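Local coordinates for protein type-iv like pilin ttha1219 (PDB 5G23) that is a type IV pilin-like protein that resembles the pseudopilins of type II secretion systems and is probably involved in pilus assembly and DNA uptake during natural competence, at residues 68-74 with 158-164; 169-173 with 231-235. All blocks are in the same frame, centred on the assembly; numbering follows the deposited sequence.

Contact 1: residues 68-74 with 158-164; sequences TGQALVL and QAQAVNL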
loop_
_atom_site.group_PDB
_atom_site.type_symbol
_atom_site.label_atom_id
_atom_site.label_comp_id
_atom_site.label_asym_id
_atom_site.label_seq_id
_atom_site.Cartn_x
_atom_site.Cartn_y
_atom_site.Cartn_z
ATOM N N THR B 68 14.110 -12.937 16.751
ATOM C CA THR B 68 13.969 -13.779 17.931
ATOM C C THR B 68 13.073 -13.042 18.912
ATOM O O THR B 68 13.166 -11.814 19.057
ATOM C CB THR B 68 15.376 -14.013 18.601
ATOM O OG1 THR B 68 15.986 -15.125 17.979
ATOM C CG2 THR B 68 15.286 -14.298 20.082
ATOM N N GLY B 69 12.236 -13.770 19.624
ATOM C CA GLY B 69 11.326 -13.144 20.569
ATOM C C GLY B 69 9.907 -12.982 19.989
ATOM O O GLY B 69 9.532 -13.709 19.053
ATOM N N GLN B 70 9.156 -12.051 20.556
ATOM C CA GLN B 70 7.747 -11.886 20.282
ATOM C C GLN B 70 7.587 -11.243 18.900
ATOM O O GLN B 70 8.150 -10.188 18.623
ATOM C CB GLN B 70 7.061 -11.035 21.357
ATOM C CG GLN B 70 5.565 -11.023 21.179
ATOM C CD GLN B 70 4.821 -10.391 22.321
ATOM O OE1 GLN B 70 4.891 -9.167 22.533
ATOM N NE2 GLN B 70 4.026 -11.182 23.002
ATOM N N ALA B 71 6.860 -11.929 18.039
ATOM C CA ALA B 71 6.781 -11.569 16.632
ATOM C C ALA B 71 5.410 -11.090 16.220
ATOM O O ALA B 71 5.303 -10.326 15.298
ATOM C CB ALA B 71 7.193 -12.774 15.765
ATOM N N LEU B 72 4.366 -11.543 16.912
ATOM C CA LEU B 72 3.004 -11.260 16.539
ATOM C C LEU B 72 2.131 -11.305 17.767
ATOM O O LEU B 72 2.258 -12.233 18.620
ATOM C CB LEU B 72 2.514 -12.278 15.510
ATOM C CG LEU B 72 1.133 -12.045 14.932
ATOM C CD1 LEU B 72 1.168 -10.971 13.893
ATOM C CD2 LEU B 72 0.564 -13.336 14.331
ATOM N N VAL B 73 1.220 -10.358 17.853
ATOM C CA VAL B 73 0.136 -10.422 18.835
ATOM C C VAL B 73 -1.156 -10.121 18.150
ATOM O O VAL B 73 -1.324 -9.066 17.525
ATOM C CB VAL B 73 0.325 -9.419 19.998
ATOM C CG1 VAL B 73 -0.834 -9.493 20.956
ATOM C CG2 VAL B 73 1.574 -9.718 20.797
ATOM N N LEU B 74 -2.108 -11.050 18.284
ATOM C CA LEU B 74 -3.465 -10.895 17.764
ATOM C C LEU B 74 -4.432 -10.656 18.908
ATOM O O LEU B 74 -4.380 -11.407 19.875
ATOM C CB LEU B 74 -3.916 -12.115 17.001
ATOM C CG LEU B 74 -3.013 -12.414 15.835
ATOM C CD1 LEU B 74 -3.404 -13.765 15.197
ATOM C CD2 LEU B 74 -3.077 -11.352 14.772
ATOM N N GLN B 158 -8.653 -15.924 18.046
ATOM C CA GLN B 158 -8.556 -15.902 19.488
ATOM C C GLN B 158 -7.309 -15.105 19.788
ATOM O O GLN B 158 -6.450 -14.893 18.919
ATOM C CB GLN B 158 -8.453 -17.307 20.079
ATOM C CG GLN B 158 -7.331 -18.158 19.529
ATOM C CD GLN B 158 -7.442 -19.636 19.863
ATOM O OE1 GLN B 158 -8.455 -20.278 19.547
ATOM N NE2 GLN B 158 -6.465 -20.149 20.561
ATOM N N ALA B 159 -7.183 -14.702 21.053
ATOM C CA ALA B 159 -5.950 -14.010 21.517
ATOM C C ALA B 159 -4.802 -14.914 21.238
ATOM O O ALA B 159 -4.800 -16.123 21.599
ATOM C CB ALA B 159 -6.011 -13.737 22.996
ATOM N N GLN B 160 -3.770 -14.376 20.673
ATOM C CA GLN B 160 -2.629 -15.204 20.438
ATOM C C GLN B 160 -1.374 -14.418 20.296
ATOM O O GLN B 160 -1.399 -13.400 19.617
ATOM C CB GLN B 160 -2.938 -15.875 19.115
ATOM C CG GLN B 160 -1.750 -16.340 18.324
ATOM C CD GLN B 160 -1.378 -17.756 18.730
ATOM O OE1 GLN B 160 -1.433 -18.110 19.917
ATOM N NE2 GLN B 160 -1.120 -18.592 17.749
ATOM N N ALA B 161 -0.291 -14.899 20.887
ATOM C CA ALA B 161 1.030 -14.311 20.686
ATOM C C ALA B 161 1.925 -15.338 20.070
ATOM O O ALA B 161 1.911 -16.507 20.487
ATOM C CB ALA B 161 1.634 -13.783 21.978
ATOM N N VAL B 162 2.709 -14.954 19.097
ATOM C CA VAL B 162 3.726 -15.871 18.557
ATOM C C VAL B 162 5.097 -15.433 19.006
ATOM O O VAL B 162 5.479 -14.272 18.824
ATOM C CB VAL B 162 3.730 -15.885 17.043
ATOM C CG1 VAL B 162 4.818 -16.794 16.503
ATOM C CG2 VAL B 162 2.373 -16.336 16.526
ATOM N N ASN B 163 5.843 -16.389 19.558
ATOM C CA ASN B 163 7.250 -16.189 19.974
ATOM C C ASN B 163 8.182 -17.035 19.099
ATOM O O ASN B 163 7.930 -18.214 18.835
ATOM C CB ASN B 163 7.400 -16.550 21.463
ATOM C CG ASN B 163 6.474 -15.694 22.360
ATOM O OD1 ASN B 163 5.606 -16.234 23.086
ATOM N ND2 ASN B 163 6.541 -14.367 22.214
ATOM N N LEU B 164 9.215 -16.407 18.587
ATOM C CA LEU B 164 10.179 -17.097 17.760
ATOM C C LEU B 164 11.394 -17.371 18.642
ATOM O O LEU B 164 11.993 -16.481 19.222
ATOM C CB LEU B 164 10.544 -16.272 16.547
ATOM C CG LEU B 164 9.330 -15.910 15.697
ATOM C CD1 LEU B 164 9.759 -15.233 14.397
ATOM C CD2 LEU B 164 8.528 -17.155 15.407
#
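A classic beta bulge interrupts this antiparallel strand pair, in which strand 69-75 lies beside strand 160-165 within the seven-stranded sheet of the pilin domain. Gly69 and Leu164 begin the ladder as a hydrogen-bonded pair: Gly69 N donates to Leu164 O and Leu164 N to Gly69 O, both at 2.8 Å. The positive phi of Gly69 suits glycine, because a side chain there would press against the preceding carbonyl oxygen. Beyond the non-hydrogen-bonded pair Gln70-Asn163, the register slips by one. Ala71 and Leu72 both stand opposite Val162, with Ala71 N donating to Val162 O and Val162 N to Leu72 O, each at 2.8 Å. Ala71, with phi/psi of -113/-27°, takes up the extra residue, and its small methyl reaches the branch point of Leu164, CB to CG 3.8 Å. Regular pairing then resumes through Val73-Ala161 and Leu74-Gln160.

Leu72, Leu74, Val162 and Leu164 share one face of the ladder with Gln160, whose amide end leads away; the branched apolar chains suit a buried layer, and Leu72 CB and Val162 CB are 4.1 Å apart. Val173, at the link to the four-stranded sheet, packs on Val162, while Leu234 near the C-terminus covers Ala71 and Leu72. Gln70, Val73, Ala161 and Asn163 occupy the more exposed face, where amides can meet solvent. On the far side of strand 69-75, Ala71 and Val73 bond to strand 82-88 through Trp86 and Gln84. The ladder ends at Leu74, whose N donates to Gln160 O at 2.8 Å and whose O accepts Gln160 N at 3.1 Å.

Contact 2: residues 169-173 with 231-235; sequences ASPKV and TPNLA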
loop_
_atom_site.group_PDB
_atom_site.type_symbol
_atom_site.label_atom_id
_atom_site.label_comp_id
_atom_site.label_asym_id
_atom_site.label_seq_id
_atom_site.Cartn_x
_atom_site.Cartn_y
_atom_site.Cartn_z
ATOM N N ALA B 169 9.183 -21.589 16.016
ATOM C CA ALA B 169 8.078 -20.729 16.313
ATOM C C ALA B 169 7.112 -21.418 17.259
ATOM O O ALA B 169 6.881 -22.619 17.154
ATOM C CB ALA B 169 7.354 -20.324 15.030
ATOM N N SER B 170 6.485 -20.638 18.137
ATOM C CA SER B 170 5.493 -21.173 19.048
ATOM C C SER B 170 4.354 -20.195 19.270
ATOM O O SER B 170 4.572 -19.096 19.829
ATOM C CB SER B 170 6.169 -21.510 20.377
ATOM O OG SER B 170 5.238 -22.125 21.233
ATOM N N PRO B 171 3.127 -20.551 18.837
ATOM C CA PRO B 171 2.823 -21.701 17.952
ATOM C C PRO B 171 3.282 -21.436 16.523
ATOM O O PRO B 171 3.735 -20.331 16.246
ATOM C CB PRO B 171 1.302 -21.758 17.976
ATOM C CG PRO B 171 0.913 -20.333 18.150
ATOM C CD PRO B 171 1.912 -19.785 19.151
ATOM N N LYS B 172 3.099 -22.411 15.646
ATOM C CA LYS B 172 3.478 -22.295 14.249
ATOM C C LYS B 172 2.317 -21.739 13.447
ATOM O O LYS B 172 1.337 -22.423 13.178
ATOM C CB LYS B 172 3.901 -23.641 13.618
ATOM C CG LYS B 172 5.363 -23.977 13.736
ATOM C CD LYS B 172 5.670 -24.698 15.034
ATOM C CE LYS B 172 7.161 -25.112 15.145
ATOM N NZ LYS B 172 7.657 -25.169 16.549
ATOM N N VAL B 173 2.412 -20.493 13.027
ATOM C CA VAL B 173 1.362 -19.847 12.290
ATOM C C VAL B 173 1.776 -19.737 10.841
ATOM O O VAL B 173 2.784 -19.177 10.526
ATOM C CB VAL B 173 1.067 -18.427 12.850
ATOM C CG1 VAL B 173 0.095 -17.670 11.967
ATOM C CG2 VAL B 173 0.502 -18.528 14.263
ATOM N N THR B 231 2.606 -16.251 6.169
ATOM C CA THR B 231 3.506 -15.771 7.160
ATOM C C THR B 231 4.657 -16.768 7.347
ATOM O O THR B 231 4.819 -17.378 8.404
ATOM C CB THR B 231 2.779 -15.513 8.489
ATOM O OG1 THR B 231 2.121 -16.705 8.904
ATOM C CG2 THR B 231 1.744 -14.380 8.380
ATOM N N PRO B 232 5.475 -16.969 6.298
ATOM C CA PRO B 232 6.497 -18.000 6.374
ATOM C C PRO B 232 7.506 -17.745 7.517
ATOM O O PRO B 232 8.056 -18.709 8.090
ATOM C CB PRO B 232 7.164 -17.953 4.996
ATOM C CG PRO B 232 6.820 -16.613 4.445
ATOM C CD PRO B 232 5.454 -16.302 4.993
ATOM N N ASN B 233 7.757 -16.489 7.880
ATOM C CA ASN B 233 8.673 -16.248 9.011
ATOM C C ASN B 233 8.103 -16.708 10.348
ATOM O O ASN B 233 8.856 -16.829 11.319
ATOM C CB ASN B 233 9.060 -14.792 9.059
ATOM C CG ASN B 233 9.592 -14.275 7.728
ATOM O OD1 ASN B 233 9.152 -13.237 7.265
ATOM N ND2 ASN B 233 10.457 -15.000 7.108
ATOM N N LEU B 234 6.797 -16.938 10.465
ATOM C CA LEU B 234 6.229 -17.421 11.734
ATOM C C LEU B 234 6.034 -18.923 11.821
ATOM O O LEU B 234 5.393 -19.431 12.776
ATOM C CB LEU B 234 4.874 -16.773 11.979
ATOM C CG LEU B 234 4.820 -15.245 11.963
ATOM C CD1 LEU B 234 3.400 -14.837 12.181
ATOM C CD2 LEU B 234 5.728 -14.663 13.027
ATOM N N ALA B 235 6.388 -19.593 10.740
ATOM C CA ALA B 235 6.090 -20.999 10.574
ATOM C C ALA B 235 7.374 -21.741 10.758
ATOM O O ALA B 235 7.319 -22.946 10.760
ATOM C CB ALA B 235 5.494 -21.274 9.175
#
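Val173 lays its side chain against Leu234, CB to CB 4.2 Å, where a short 3-10 turn, residues 232-234, brings the C-terminal end of the modelled chain against the link between two beta-sheets. Two hydrogen bonds hold the segments together: Val173 N donates to Leu234 O at 3.2 Å, and Thr231 OG1 donates to Val173 O at 3.0 Å. Threonine suits this buried position because its hydroxyl supplies a donor to the Val173 carbonyl. The turn itself is tied by Leu234 N to Thr231 O, 2.9 Å. Leu234 also packs on Ala71 and Leu72 of strand 69-75, so its long apolar chain bridges toward the larger sheet. The small methyl of Ala169 fits where space is tight, its CB only 3.1 Å from Leu234 O. Between the strands, the cis peptide before Pro171 helps the chain turn sharply, and the Lys172 side chain bends at chi1 and chi2 so that NZ donates to Ala169 O at 2.7 Å.

How the contacts relate
The centres of the two contacts lie about 9 Å apart, on the same side of the chain's centre, and they follow one another in sequence: contact 1 closes at residue 164 before contact 2 opens at 169. Strands 160-165 and 168-170 are consecutive and neighbours in the seven-stranded sheet, 168-170 being one of its two outermost strands within the chain. Asn163 O and Ser170 N, 2.9 Å apart, probably form a hydrogen bond between them, and Leu164 CD2 packs on Ala169 CB at 3.4 Å. Contact 1 thus builds the larger sheet, while contact 2 sits where the chain leaves it for strand 173-184 of the four-stranded sheet and draws the C-terminal segment onto that junction.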